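L-ornithine N(5)-monooxygenase (Pseudomonas aeruginosa, PDB 3S5W) catalyses the FAD- and NADPH-dependent N5-hydroxylation of L-ornithine, the first step in making the hydroxamate groups of the siderophore pyoverdin. Local coordinates at residues Q50-A53 and Q54-A58; D69-W72 and H73-L77; L88-L91 and V92-R95; V104-L107 and H108-R112. All blocks are in the same frame, centred on the assembly; numbering follows the deposited sequence.

Overall arrangement
All four contacts are local, each within one continuous stretch, and they follow one another along the chain without overlap. Contact 1 is a surface contact at the end of helix 40-56, its centre about 29 Å from that of the chain; contacts 2, 3 and 4 are partly buried, contact 2 lying innermost, at about 11 Å, against the flavin. Contacts 3 and 4 are neighbours, nearest atoms about 5 Å apart. Contacts 1 and 3 meet through the Glu-51 to Arg-95 salt bridge. Contacts 1 and 4 both end helices, with an arginine reaching a side-chain oxygen; contacts 2 and 3 share the loop between strand 61-65 and helix 103-109, where side chains address FAD and hydroxyornithine.

Contact 1 of 4, residues Q50-A53 and Q54-A58; sequences QERA and QAQGA
Arg-52 and Gln-56, one helical turn apart, lie side by side and point the same way in the last turn of helix 40-56. Arg-52 NH1 donates to Gln-56 OE1 at 3.1 Å, the N-H...O angle being 158°. The acceptor lies in the guanidinium plane, and the donor sits in the amide's carbonyl plane on a lone pair, although the two planes are turned 72° apart. OE1 also rests against the aliphatic stem of Arg-52, 3.4 Å from its CB, and this is the close-packed part of the contact. In the backbone of the same turn, Gln-56 N bonds to Arg-52 O at 2.9 Å. The helix then stops: Gly-57, with phi 91°, gives only a weak bond from its N to Ala-53 O (2.7 Å).

The other side is looser. Ala-53 CB meets Ala-58 CB at 4.2 Å, the exposed Gln-54 side chain extends off the helix, and a water accepts from Gln-54 N (2.9 Å) while donating to Gln-50 O (2.7 Å).

The remaining guanidinium nitrogens turn to helix 432-447, NE to Ser-440 OG and NH2 to Glu-437 O. With each nitrogen bonded to a neutral oxygen, the guanidinium is fixed by hydrogen bonding at the C-terminal end of helix 40-56, the helix of the beta-alpha-beta unit.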
loop_
_atom_site.group_PDB
_atom_site.type_symbol
_atom_site.label_atom_id
_atom_site.label_comp_id
_atom_site.label_asym_id
_atom_site.label_seq_id
_atom_site.Cartn_x
_atom_site.Cartn_y
_atom_site.Cartn_z
ATOM N N GLN A 50 21.503 -2.396 -8.691
ATOM C CA GLN A 50 22.229 -1.822 -9.836
ATOM C C GLN A 50 23.411 -0.916 -9.428
ATOM O O GLN A 50 24.469 -0.940 -10.093
ATOM C CB GLN A 50 21.280 -1.104 -10.813
ATOM C CG GLN A 50 21.998 -0.339 -11.923
ATOM C CD GLN A 50 21.054 0.304 -12.916
ATOM O OE1 GLN A 50 20.816 -0.234 -13.999
ATOM N NE2 GLN A 50 20.503 1.455 -12.553
ATOM N N GLU A 51 23.244 -0.130 -8.346
ATOM C CA GLU A 51 24.349 0.699 -7.806
ATOM C C GLU A 51 25.519 -0.110 -7.277
ATOM O O GLU A 51 26.661 0.328 -7.372
ATOM C CB GLU A 51 23.878 1.650 -6.682
ATOM C CG GLU A 51 22.797 2.641 -7.142
ATOM C CD GLU A 51 22.371 3.683 -6.067
ATOM O OE1 GLU A 51 22.778 3.566 -4.882
ATOM O OE2 GLU A 51 21.619 4.625 -6.438
ATOM N N ARG A 52 25.226 -1.273 -6.709
ATOM C CA ARG A 52 26.243 -2.144 -6.137
ATOM C C ARG A 52 26.973 -3.010 -7.174
ATOM O O ARG A 52 28.069 -3.501 -6.895
ATOM C CB ARG A 52 25.620 -3.044 -5.077
ATOM C CG ARG A 52 25.164 -2.339 -3.816
ATOM C CD ARG A 52 24.610 -3.321 -2.808
ATOM N NE ARG A 52 24.249 -2.691 -1.528
ATOM C CZ ARG A 52 25.090 -2.419 -0.528
ATOM N NH1 ARG A 52 26.375 -2.714 -0.628
ATOM N NH2 ARG A 52 24.640 -1.856 0.594
ATOM N N ALA A 53 26.367 -3.168 -8.354
ATOM C CA ALA A 53 26.809 -4.102 -9.390
ATOM C C ALA A 53 28.246 -3.877 -9.869
ATOM O O ALA A 53 29.008 -4.841 -9.962
ATOM C CB ALA A 53 25.834 -4.113 -10.575
ATOM N N GLN A 54 28.631 -2.629 -10.149
ATOM C CA GLN A 54 30.010 -2.370 -10.607
ATOM C C GLN A 54 31.061 -2.828 -9.591
ATOM O O GLN A 54 31.959 -3.599 -9.936
ATOM C CB GLN A 54 30.231 -0.916 -11.025
ATOM C CG GLN A 54 31.058 -0.816 -12.329
ATOM C CD GLN A 54 31.965 0.402 -12.387
ATOM O OE1 GLN A 54 31.992 1.229 -11.467
ATOM N NE2 GLN A 54 32.719 0.520 -13.479
ATOM N N ALA A 55 30.916 -2.416 -8.334
ATOM C CA ALA A 55 31.896 -2.769 -7.316
ATOM C C ALA A 55 31.807 -4.211 -6.814
ATOM O O ALA A 55 32.820 -4.769 -6.408
ATOM C CB ALA A 55 31.842 -1.799 -6.152
ATOM N N GLN A 56 30.612 -4.809 -6.825
ATOM C CA GLN A 56 30.408 -6.140 -6.218
ATOM C C GLN A 56 29.935 -7.239 -7.184
ATOM O O GLN A 56 29.703 -8.364 -6.754
ATOM C CB GLN A 56 29.453 -6.049 -5.018
ATOM C CG GLN A 56 29.879 -5.072 -3.942
ATOM C CD GLN A 56 28.816 -4.840 -2.872
ATOM O OE1 GLN A 56 28.133 -3.806 -2.877
ATOM N NE2 GLN A 56 28.672 -5.785 -1.956
ATOM N N GLY A 57 29.797 -6.919 -8.466
ATOM C CA GLY A 57 29.333 -7.861 -9.495
ATOM C C GLY A 57 27.824 -7.860 -9.707
ATOM O O GLY A 57 27.067 -7.850 -8.743
ATOM N N ALA A 58 27.381 -7.856 -10.961
ATOM C CA ALA A 58 25.951 -7.901 -11.278
ATOM C C ALA A 58 25.372 -9.238 -10.838
ATOM O O ALA A 58 26.009 -10.278 -11.031
ATOM C CB ALA A 58 25.720 -7.691 -12.756
HETATM O O HOH W 1 27.019 -0.281 -10.433
#

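Contact 2 of 4, residues D69-W72 and H73-L77; sequences DYRW and HGNTL. With FAD (flavin-adenine dinucleotide), chain C.
Trp-72 and His-73 bring adjacent rings to one hydroxyl of FAD, and the polar bonds come first. Trp-72 NE1 donates to FAD O4' at 2.8 Å, with an angle of 156° at the hydrogen. His-73 NE2 bonds the same oxygen at 3.2 Å; either atom could be the donor. Farther along, Arg-71 NH2 gives a hydrogen bond to Asn-75 OD1 (3.1 Å) from above the amide's carbonyl plane, 58° out of it. A bend at chi3 folds the guanidinium over Gly-74, whose CA lies under one face. Thr-76 OG1 and N both donate to His-73 O, closing the 3-10 turn, and Trp-72 N bonds Asn-130 OD1 of helix 126-137.

Among the ring contacts, His-73 CD2 sits over one face of the indole, 3.3 Å from Trp-72 NE1, the ring planes 53° apart. The flavin methyl C8M lies over the centre of the imidazole, and water approaches the opposite face. The edge of Tyr-70 meets a ribose hydroxyl, its CE2 3.6 Å from FAD O3B.

Water supplies the third kind: two molecules link Arg-71 O, one to Gly-74 N (2.8 Å) and the other to His-73 N (2.9 Å).

Two ring nitrogens thus grip one ribityl oxygen while the imidazole face packs on the dimethylbenzene end, consistent with fixing the cofactor's sugar chain and flavin relative to each other.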
loop_
_atom_site.group_PDB
_atom_site.type_symbol
_atom_site.label_atom_id
_atom_site.label_comp_id
_atom_site.label_asym_id
_atom_site.label_seq_id
_atom_site.Cartn_x
_atom_site.Cartn_y
_atom_site.Cartn_z
ATOM N N ASP A 69 -0.180 -4.569 -16.859
ATOM C CA ASP A 69 0.230 -3.226 -17.204
ATOM C C ASP A 69 0.321 -2.495 -15.861
ATOM O O ASP A 69 -0.711 -2.234 -15.244
ATOM C CB ASP A 69 -0.856 -2.578 -18.074
ATOM C CG ASP A 69 -0.481 -1.180 -18.523
ATOM O OD1 ASP A 69 0.723 -0.835 -18.562
ATOM O OD2 ASP A 69 -1.406 -0.419 -18.845
ATOM N N TYR A 70 1.547 -2.240 -15.396
ATOM C CA TYR A 70 1.765 -1.754 -14.013
ATOM C C TYR A 70 1.171 -0.367 -13.727
ATOM O O TYR A 70 1.440 0.600 -14.442
ATOM C CB TYR A 70 3.256 -1.752 -13.642
ATOM C CG TYR A 70 3.434 -1.187 -12.246
ATOM C CD1 TYR A 70 3.758 0.161 -12.056
ATOM C CD2 TYR A 70 3.184 -1.982 -11.111
ATOM C CE1 TYR A 70 3.870 0.695 -10.778
ATOM C CE2 TYR A 70 3.314 -1.458 -9.819
ATOM C CZ TYR A 70 3.634 -0.114 -9.666
ATOM O OH TYR A 70 3.724 0.394 -8.399
ATOM N N ARG A 71 0.368 -0.286 -12.669
ATOM C CA ARG A 71 -0.052 0.997 -12.111
ATOM C C ARG A 71 0.098 0.935 -10.590
ATOM O O ARG A 71 -0.036 -0.126 -9.985
ATOM C CB ARG A 71 -1.495 1.336 -12.489
ATOM C CG ARG A 71 -1.737 1.563 -13.999
ATOM C CD ARG A 71 -3.152 2.089 -14.270
ATOM N NE ARG A 71 -4.157 1.071 -13.955
ATOM C CZ ARG A 71 -5.419 1.328 -13.603
ATOM N NH1 ARG A 71 -5.863 2.574 -13.506
ATOM N NH2 ARG A 71 -6.237 0.336 -13.334
ATOM N N TRP A 72 0.410 2.081 -9.995
ATOM C CA TRP A 72 0.586 2.191 -8.543
ATOM C C TRP A 72 -0.798 2.465 -7.953
ATOM O O TRP A 72 -1.270 3.604 -8.001
ATOM C CB TRP A 72 1.578 3.318 -8.248
ATOM C CG TRP A 72 1.859 3.563 -6.767
ATOM C CD1 TRP A 72 2.271 2.643 -5.838
ATOM C CD2 TRP A 72 1.784 4.828 -6.080
ATOM N NE1 TRP A 72 2.425 3.256 -4.596
ATOM C CE2 TRP A 72 2.133 4.592 -4.724
ATOM C CE3 TRP A 72 1.430 6.128 -6.476
ATOM C CZ2 TRP A 72 2.155 5.615 -3.765
ATOM C CZ3 TRP A 72 1.431 7.146 -5.519
ATOM C CH2 TRP A 72 1.805 6.890 -4.185
ATOM N N HIS A 73 -1.453 1.413 -7.437
ATOM C CA HIS A 73 -2.837 1.478 -6.917
ATOM C C HIS A 73 -3.745 2.172 -7.908
ATOM O O HIS A 73 -4.425 3.179 -7.583
ATOM C CB HIS A 73 -2.877 2.177 -5.526
ATOM C CG HIS A 73 -1.833 1.663 -4.597
ATOM N ND1 HIS A 73 -1.855 0.377 -4.111
ATOM C CD2 HIS A 73 -0.711 2.234 -4.103
ATOM C CE1 HIS A 73 -0.788 0.172 -3.360
ATOM N NE2 HIS A 73 -0.074 1.282 -3.342
ATOM N N GLY A 74 -3.747 1.649 -9.138
ATOM C CA GLY A 74 -4.274 2.421 -10.261
ATOM C C GLY A 74 -5.750 2.694 -10.145
ATOM O O GLY A 74 -6.230 3.727 -10.619
ATOM N N ASN A 75 -6.484 1.784 -9.496
ATOM C CA ASN A 75 -7.931 1.999 -9.334
ATOM C C ASN A 75 -8.311 3.012 -8.227
ATOM O O ASN A 75 -9.495 3.288 -8.006
ATOM C CB ASN A 75 -8.702 0.669 -9.239
ATOM C CG ASN A 75 -8.728 -0.074 -10.583
ATOM O OD1 ASN A 75 -8.775 0.562 -11.634
ATOM N ND2 ASN A 75 -8.681 -1.392 -10.553
ATOM N N THR A 76 -7.299 3.605 -7.596
ATOM C CA THR A 76 -7.543 4.672 -6.600
ATOM C C THR A 76 -7.125 6.049 -7.120
ATOM O O THR A 76 -7.217 7.040 -6.375
ATOM C CB THR A 76 -6.813 4.430 -5.271
ATOM O OG1 THR A 76 -5.378 4.567 -5.430
ATOM C CG2 THR A 76 -7.171 3.054 -4.678
ATOM N N LEU A 77 -6.675 6.108 -8.383
ATOM C CA LEU A 77 -6.077 7.355 -8.904
ATOM C C LEU A 77 -7.161 8.322 -9.382
ATOM O O LEU A 77 -7.287 8.624 -10.586
ATOM C CB LEU A 77 -5.026 7.066 -9.987
ATOM C CG LEU A 77 -3.816 6.239 -9.520
ATOM C CD1 LEU A 77 -2.909 5.781 -10.704
ATOM C CD2 LEU A 77 -2.991 7.066 -8.514
HETATM P PA FAD C . 2.788 -2.230 -3.475
HETATM O O1A FAD C . 1.455 -2.567 -2.922
HETATM O O2A FAD C . 2.915 -0.817 -4.072
HETATM O O5B FAD C . 3.185 -3.292 -4.639
HETATM C C5B FAD C . 2.954 -4.665 -4.427
HETATM C C4B FAD C . 3.023 -5.282 -5.813
HETATM O O4B FAD C . 2.934 -6.673 -5.656
HETATM C C3B FAD C . 1.822 -4.861 -6.653
HETATM O O3B FAD C . 2.263 -4.229 -7.838
HETATM C C2B FAD C . 1.074 -6.170 -6.940
HETATM O O2B FAD C . 0.633 -6.257 -8.290
HETATM C C1B FAD C . 2.143 -7.196 -6.713
HETATM N N9A FAD C . 1.686 -8.491 -6.220
HETATM C C8A FAD C . 0.873 -8.758 -5.123
HETATM N N7A FAD C . 0.783 -10.116 -5.000
HETATM C C5A FAD C . 1.540 -10.683 -5.978
HETATM C C6A FAD C . 1.802 -12.012 -6.309
HETATM N N6A FAD C . 1.469 -13.004 -5.467
HETATM N N1A FAD C . 2.628 -12.268 -7.401
HETATM C C2A FAD C . 3.206 -11.260 -8.146
HETATM N N3A FAD C . 2.948 -9.933 -7.817
HETATM C C4A FAD C . 2.125 -9.665 -6.748
HETATM N N1 FAD C . 2.642 5.720 0.844
HETATM C C2 FAD C . 3.276 6.954 0.915
HETATM O O2 FAD C . 4.379 7.052 1.427
HETATM N N3 FAD C . 2.670 8.087 0.413
HETATM C C4 FAD C . 1.435 8.029 -0.185
HETATM O O4 FAD C . 0.949 9.068 -0.666
HETATM C C4X FAD C . 0.778 6.786 -0.248
HETATM N N5 FAD C . -0.479 6.696 -0.828
HETATM C C5X FAD C . -1.130 5.474 -0.878
HETATM C C6 FAD C . -2.401 5.399 -1.466
HETATM C C7 FAD C . -3.080 4.189 -1.531
HETATM C C7M FAD C . -4.447 4.187 -2.168
HETATM C C8 FAD C . -2.496 3.054 -0.980
HETATM C C8M FAD C . -3.169 1.712 -1.017
HETATM C C9 FAD C . -1.235 3.116 -0.396
HETATM C C9A FAD C . -0.524 4.323 -0.352
HETATM N N10 FAD C . 0.744 4.407 0.234
HETATM C C10 FAD C . 1.379 5.643 0.299
HETATM C "C1'" FAD C . 1.415 3.226 0.866
HETATM C "C2'" FAD C . 1.950 2.184 -0.138
HETATM O "O2'" FAD C . 1.929 0.959 0.602
HETATM C "C3'" FAD C . 3.375 2.537 -0.536
HETATM O "O3'" FAD C . 3.459 3.850 -1.125
HETATM C "C4'" FAD C . 3.943 1.540 -1.576
HETATM O "O4'" FAD C . 3.000 1.371 -2.628
HETATM C "C5'" FAD C . 4.406 0.182 -0.985
HETATM O "O5'" FAD C . 5.209 -0.446 -1.967
HETATM P P FAD C . 5.336 -2.054 -2.108
HETATM O O1P FAD C . 6.140 -2.276 -3.365
HETATM O O2P FAD C . 5.895 -2.563 -0.807
HETATM O O3P FAD C . 3.826 -2.531 -2.300
HETATM O O HOH W 2 -2.716 -0.916 -9.734
HETATM O O HOH W 3 -0.332 -1.209 -7.045
#

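Contact 3 of 4, residues L88-L91 and V92-R95. With ONH (N~5~-hydroxy-L-ornithine), chain E.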
loop_
_atom_site.group_PDB
_atom_site.type_symbol
_atom_site.label_atom_id
_atom_site.label_comp_id
_atom_site.label_asym_id
_atom_site.label_seq_id
_atom_site.Cartn_x
_atom_site.Cartn_y
_atom_site.Cartn_z
ATOM N N LEU A 88 10.576 14.520 -2.296
ATOM C CA LEU A 88 11.962 14.211 -1.980
ATOM C C LEU A 88 12.131 12.822 -1.317
ATOM O O LEU A 88 13.248 12.323 -1.203
ATOM C CB LEU A 88 12.580 15.300 -1.110
ATOM C CG LEU A 88 12.784 16.675 -1.764
ATOM C CD1 LEU A 88 13.188 17.716 -0.716
ATOM C CD2 LEU A 88 13.833 16.593 -2.897
ATOM N N LYS A 89 11.028 12.226 -0.880
ATOM C CA LYS A 89 11.045 10.839 -0.366
ATOM C C LYS A 89 10.676 9.890 -1.532
ATOM O O LYS A 89 9.813 9.000 -1.416
ATOM C CB LYS A 89 10.106 10.721 0.833
ATOM C CG LYS A 89 10.575 11.592 2.054
ATOM C CD LYS A 89 10.143 10.971 3.381
ATOM C CE LYS A 89 10.381 11.880 4.574
ATOM N NZ LYS A 89 10.031 11.168 5.878
ATOM N N ASP A 90 11.299 10.138 -2.667
ATOM C CA ASP A 90 11.160 9.322 -3.868
ATOM C C ASP A 90 11.961 8.008 -3.698
ATOM O O ASP A 90 12.385 7.688 -2.620
ATOM C CB ASP A 90 11.638 10.149 -5.081
ATOM C CG ASP A 90 13.127 10.475 -5.016
ATOM O OD1 ASP A 90 13.840 9.764 -4.292
ATOM O OD2 ASP A 90 13.599 11.455 -5.663
ATOM N N LEU A 91 12.162 7.240 -4.761
ATOM C CA LEU A 91 12.797 5.899 -4.607
ATOM C C LEU A 91 14.303 5.888 -4.232
ATOM O O LEU A 91 14.829 4.833 -3.871
ATOM C CB LEU A 91 12.610 5.094 -5.895
ATOM C CG LEU A 91 11.154 4.749 -6.269
ATOM C CD1 LEU A 91 11.044 3.987 -7.580
ATOM C CD2 LEU A 91 10.530 3.977 -5.176
ATOM N N VAL A 92 14.969 7.045 -4.292
ATOM C CA VAL A 92 16.445 7.087 -4.215
ATOM C C VAL A 92 17.066 8.149 -3.329
ATOM O O VAL A 92 18.140 7.928 -2.749
ATOM C CB VAL A 92 17.122 7.227 -5.633
ATOM C CG1 VAL A 92 16.766 6.081 -6.536
ATOM C CG2 VAL A 92 16.735 8.554 -6.322
ATOM N N SER A 93 16.416 9.319 -3.263
ATOM C CA SER A 93 17.089 10.538 -2.811
ATOM C C SER A 93 17.631 10.508 -1.391
ATOM O O SER A 93 18.681 11.099 -1.127
ATOM C CB SER A 93 16.233 11.789 -3.075
ATOM O OG SER A 93 16.172 12.014 -4.478
ATOM N N LEU A 94 16.932 9.849 -0.467
ATOM C CA LEU A 94 17.454 9.754 0.908
ATOM C C LEU A 94 18.799 9.016 0.984
ATOM O O LEU A 94 19.541 9.184 1.943
ATOM C CB LEU A 94 16.443 9.098 1.847
ATOM C CG LEU A 94 15.162 9.884 2.125
ATOM C CD1 LEU A 94 14.412 9.288 3.316
ATOM C CD2 LEU A 94 15.511 11.336 2.396
ATOM N N ARG A 95 19.060 8.167 -0.013
ATOM C CA ARG A 95 20.339 7.458 -0.121
ATOM C C ARG A 95 21.301 8.182 -1.052
ATOM O O ARG A 95 22.454 8.375 -0.709
ATOM C CB ARG A 95 20.138 6.036 -0.670
ATOM C CG ARG A 95 21.440 5.185 -0.655
ATOM C CD ARG A 95 21.233 3.818 -1.331
ATOM N NE ARG A 95 20.911 3.940 -2.740
ATOM C CZ ARG A 95 19.716 3.673 -3.259
ATOM N NH1 ARG A 95 18.728 3.265 -2.471
ATOM N NH2 ARG A 95 19.499 3.825 -4.557
HETATM C C ONH E . 6.589 11.013 5.977
HETATM N N ONH E . 4.548 11.902 7.035
HETATM O O ONH E . 6.902 12.234 5.847
HETATM C CA ONH E . 5.202 10.699 6.464
HETATM C CB ONH E . 4.390 10.061 5.330
HETATM C CD ONH E . 2.229 9.031 4.751
HETATM N NE ONH E . 0.958 8.677 5.328
HETATM C CG ONH E . 3.029 9.657 5.871
HETATM O OZ ONH E . -0.098 8.494 4.465
HETATM O OXT ONH E . 7.361 10.044 5.730
HETATM O O HOH W 4 14.177 9.658 -1.044
HETATM O O HOH W 5 16.640 2.908 -4.453
#
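An Asx turn next to Lys-89 of the substrate site folds this loop: Asp-90 OD1 accepts from Val-92 N at 2.9 Å, and a second bond, from Ser-93 N at 2.8 Å, extends the turn. Both are nearly straight (about 165°). The two arrive differently: Ser-93 N uses the syn lone pair, whereas Val-92 N comes from above the carboxylate plane, 39° out of it. Ser-93 OG donates to the second oxygen, Asp-90 OD2, over 2.9 Å on its syn side. With chi1 at 65°, the carboxylate is tucked between its own backbone N and carbonyl carbon, facing these donors. OD2 also receives Phe-103 N, so the buried carboxylate is held through both oxygens. Lys-89, extended beyond CG, carries its NZ to the product's carboxylate, 2.9 Å from ONH OXT and, more weakly, 3.3 Å from ONH O. A water joins Leu-91 O to Arg-95 NH1.

Arg-95 NH1 also bonds Pro-433 O, and its NE forms a salt bridge with Glu-51. Leu-91 packs on Ile-43 and Ile-47 of helix 40-56 and on Leu-133 and Val-136 of helix 126-137, while Leu-94 touches Pro-433 at the start of helix 432-447.

Contact 4 of 4, residues V104-L107 and H108-R112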
loop_
_atom_site.group_PDB
_atom_site.type_symbol
_atom_site.label_atom_id
_atom_site.label_comp_id
_atom_site.label_asym_id
_atom_site.label_seq_id
_atom_site.Cartn_x
_atom_site.Cartn_y
_atom_site.Cartn_z
ATOM N N VAL A 104 13.307 14.514 -9.198
ATOM C CA VAL A 104 13.757 15.744 -9.891
ATOM C C VAL A 104 14.313 15.390 -11.279
ATOM O O VAL A 104 14.024 16.065 -12.263
ATOM C CB VAL A 104 14.710 16.580 -9.032
ATOM C CG1 VAL A 104 15.230 17.821 -9.788
ATOM C CG2 VAL A 104 14.014 17.018 -7.761
ATOM N N ASN A 105 15.080 14.308 -11.365
ATOM C CA ASN A 105 15.616 13.928 -12.678
ATOM C C ASN A 105 14.521 13.494 -13.638
ATOM O O ASN A 105 14.535 13.852 -14.824
ATOM C CB ASN A 105 16.730 12.892 -12.597
ATOM C CG ASN A 105 17.570 12.897 -13.874
ATOM O OD1 ASN A 105 17.994 13.958 -14.320
ATOM N ND2 ASN A 105 17.744 11.733 -14.490
ATOM N N TYR A 106 13.539 12.755 -13.099
ATOM C CA TYR A 106 12.368 12.369 -13.832
ATOM C C TYR A 106 11.681 13.590 -14.478
ATOM O O TYR A 106 11.364 13.569 -15.678
ATOM C CB TYR A 106 11.417 11.565 -12.911
ATOM C CG TYR A 106 9.986 11.631 -13.349
ATOM C CD1 TYR A 106 9.090 12.504 -12.732
ATOM C CD2 TYR A 106 9.521 10.831 -14.388
ATOM C CE1 TYR A 106 7.787 12.591 -13.159
ATOM C CE2 TYR A 106 8.193 10.898 -14.809
ATOM C CZ TYR A 106 7.339 11.774 -14.191
ATOM O OH TYR A 106 6.033 11.854 -14.601
ATOM N N LEU A 107 11.480 14.653 -13.692
ATOM C CA LEU A 107 10.878 15.892 -14.218
ATOM C C LEU A 107 11.735 16.515 -15.318
ATOM O O LEU A 107 11.215 16.943 -16.353
ATOM C CB LEU A 107 10.686 16.927 -13.093
ATOM C CG LEU A 107 9.654 16.557 -12.011
ATOM C CD1 LEU A 107 9.768 17.637 -10.895
ATOM C CD2 LEU A 107 8.254 16.487 -12.627
ATOM N N HIS A 108 13.036 16.547 -15.085
ATOM C CA HIS A 108 13.954 17.146 -16.044
ATOM C C HIS A 108 13.954 16.366 -17.369
ATOM O O HIS A 108 13.930 16.945 -18.445
ATOM C CB HIS A 108 15.369 17.203 -15.457
ATOM C CG HIS A 108 16.382 17.722 -16.426
ATOM N ND1 HIS A 108 16.541 19.068 -16.681
ATOM C CD2 HIS A 108 17.232 17.078 -17.251
ATOM C CE1 HIS A 108 17.468 19.230 -17.605
ATOM N NE2 HIS A 108 17.903 18.040 -17.970
ATOM N N LYS A 109 13.965 15.043 -17.268
ATOM C CA LYS A 109 13.864 14.169 -18.450
ATOM C C LYS A 109 12.564 14.317 -19.230
ATOM O O LYS A 109 12.545 14.028 -20.428
ATOM C CB LYS A 109 14.076 12.697 -18.067
ATOM C CG LYS A 109 15.509 12.378 -17.580
ATOM C CD LYS A 109 16.566 12.503 -18.689
ATOM C CE LYS A 109 16.859 11.143 -19.289
ATOM N NZ LYS A 109 18.156 11.166 -20.016
ATOM N N HIS A 110 11.490 14.757 -18.565
ATOM C CA HIS A 110 10.223 15.037 -19.236
ATOM C C HIS A 110 10.012 16.516 -19.589
ATOM O O HIS A 110 8.897 16.909 -19.956
ATOM C CB HIS A 110 9.045 14.469 -18.434
ATOM C CG HIS A 110 9.055 12.980 -18.397
ATOM N ND1 HIS A 110 9.974 12.270 -17.657
ATOM C CD2 HIS A 110 8.347 12.065 -19.106
ATOM C CE1 HIS A 110 9.793 10.976 -17.868
ATOM N NE2 HIS A 110 8.817 10.825 -18.747
ATOM N N ASP A 111 11.077 17.314 -19.464
ATOM C CA ASP A 111 11.082 18.738 -19.857
ATOM C C ASP A 111 10.061 19.520 -19.054
ATOM O O ASP A 111 9.396 20.431 -19.562
ATOM C CB ASP A 111 10.825 18.894 -21.381
ATOM C CG ASP A 111 12.001 18.416 -22.231
ATOM O OD1 ASP A 111 13.147 18.324 -21.724
ATOM O OD2 ASP A 111 11.800 18.135 -23.436
ATOM N N ARG A 112 9.942 19.151 -17.782
ATOM C CA ARG A 112 8.855 19.643 -16.950
ATOM C C ARG A 112 9.333 20.218 -15.616
ATOM O O ARG A 112 8.513 20.590 -14.798
ATOM C CB ARG A 112 7.861 18.489 -16.701
ATOM C CG ARG A 112 6.484 18.916 -16.519
ATOM C CD ARG A 112 5.490 17.777 -16.711
ATOM N NE ARG A 112 5.549 16.751 -15.663
ATOM C CZ ARG A 112 5.628 15.451 -15.921
ATOM N NH1 ARG A 112 5.672 15.040 -17.189
ATOM N NH2 ARG A 112 5.623 14.566 -14.910
#
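The backbone of Tyr-106 and Leu-107 carries the end of helix 103-109, which closes in a Schellman motif: Arg-112 N bonds Leu-107 O at 2.9 Å and Asp-111 N bonds His-108 O at 3.1 Å, with Asp-111 at positive phi as the C-prime residue. One turn earlier the helix is regular, Lys-109 N meeting Asn-105 O at 2.8 Å.

Among the side chains, His-110 folds back on the helix. Its ND1 donates to Tyr-106 O at 2.7 Å, with that oxygen at the imidazole edge and in the ring plane. His-110 N bonds the same carbonyl at 3.1 Å from the opposite face, so Tyr-106 O is held by two donors of one residue. With CG anti to its own carbonyl carbon (chi1 -67°), the imidazole comes back beside the tyrosine; Tyr-106 CE2 lies over one imidazole face, 3.5 Å from His-110 CE1, the planes 46° apart. At the far end of the phenol, Arg-112 NH2 donates to Tyr-106 OH at 2.8 Å, the oxygen lying in the guanidinium plane. Ring and guanidinium planes stand 75° apart. Leu-107 CD2 approaches the same guanidinium, crossing the arginine at about a right angle.

Helix 126-137 completes the polar ends: Arg-112 NH2 forms a salt bridge with Glu-128, and Tyr-106 OH bonds Asp-131. The donation from ND1 fixes a proton on that nitrogen of His-110. The phenol hydroxyl, accepting from Arg-112 and hydrogen-bonded to Asp-131, probably bridges the two charged groups, each bond strengthening the other.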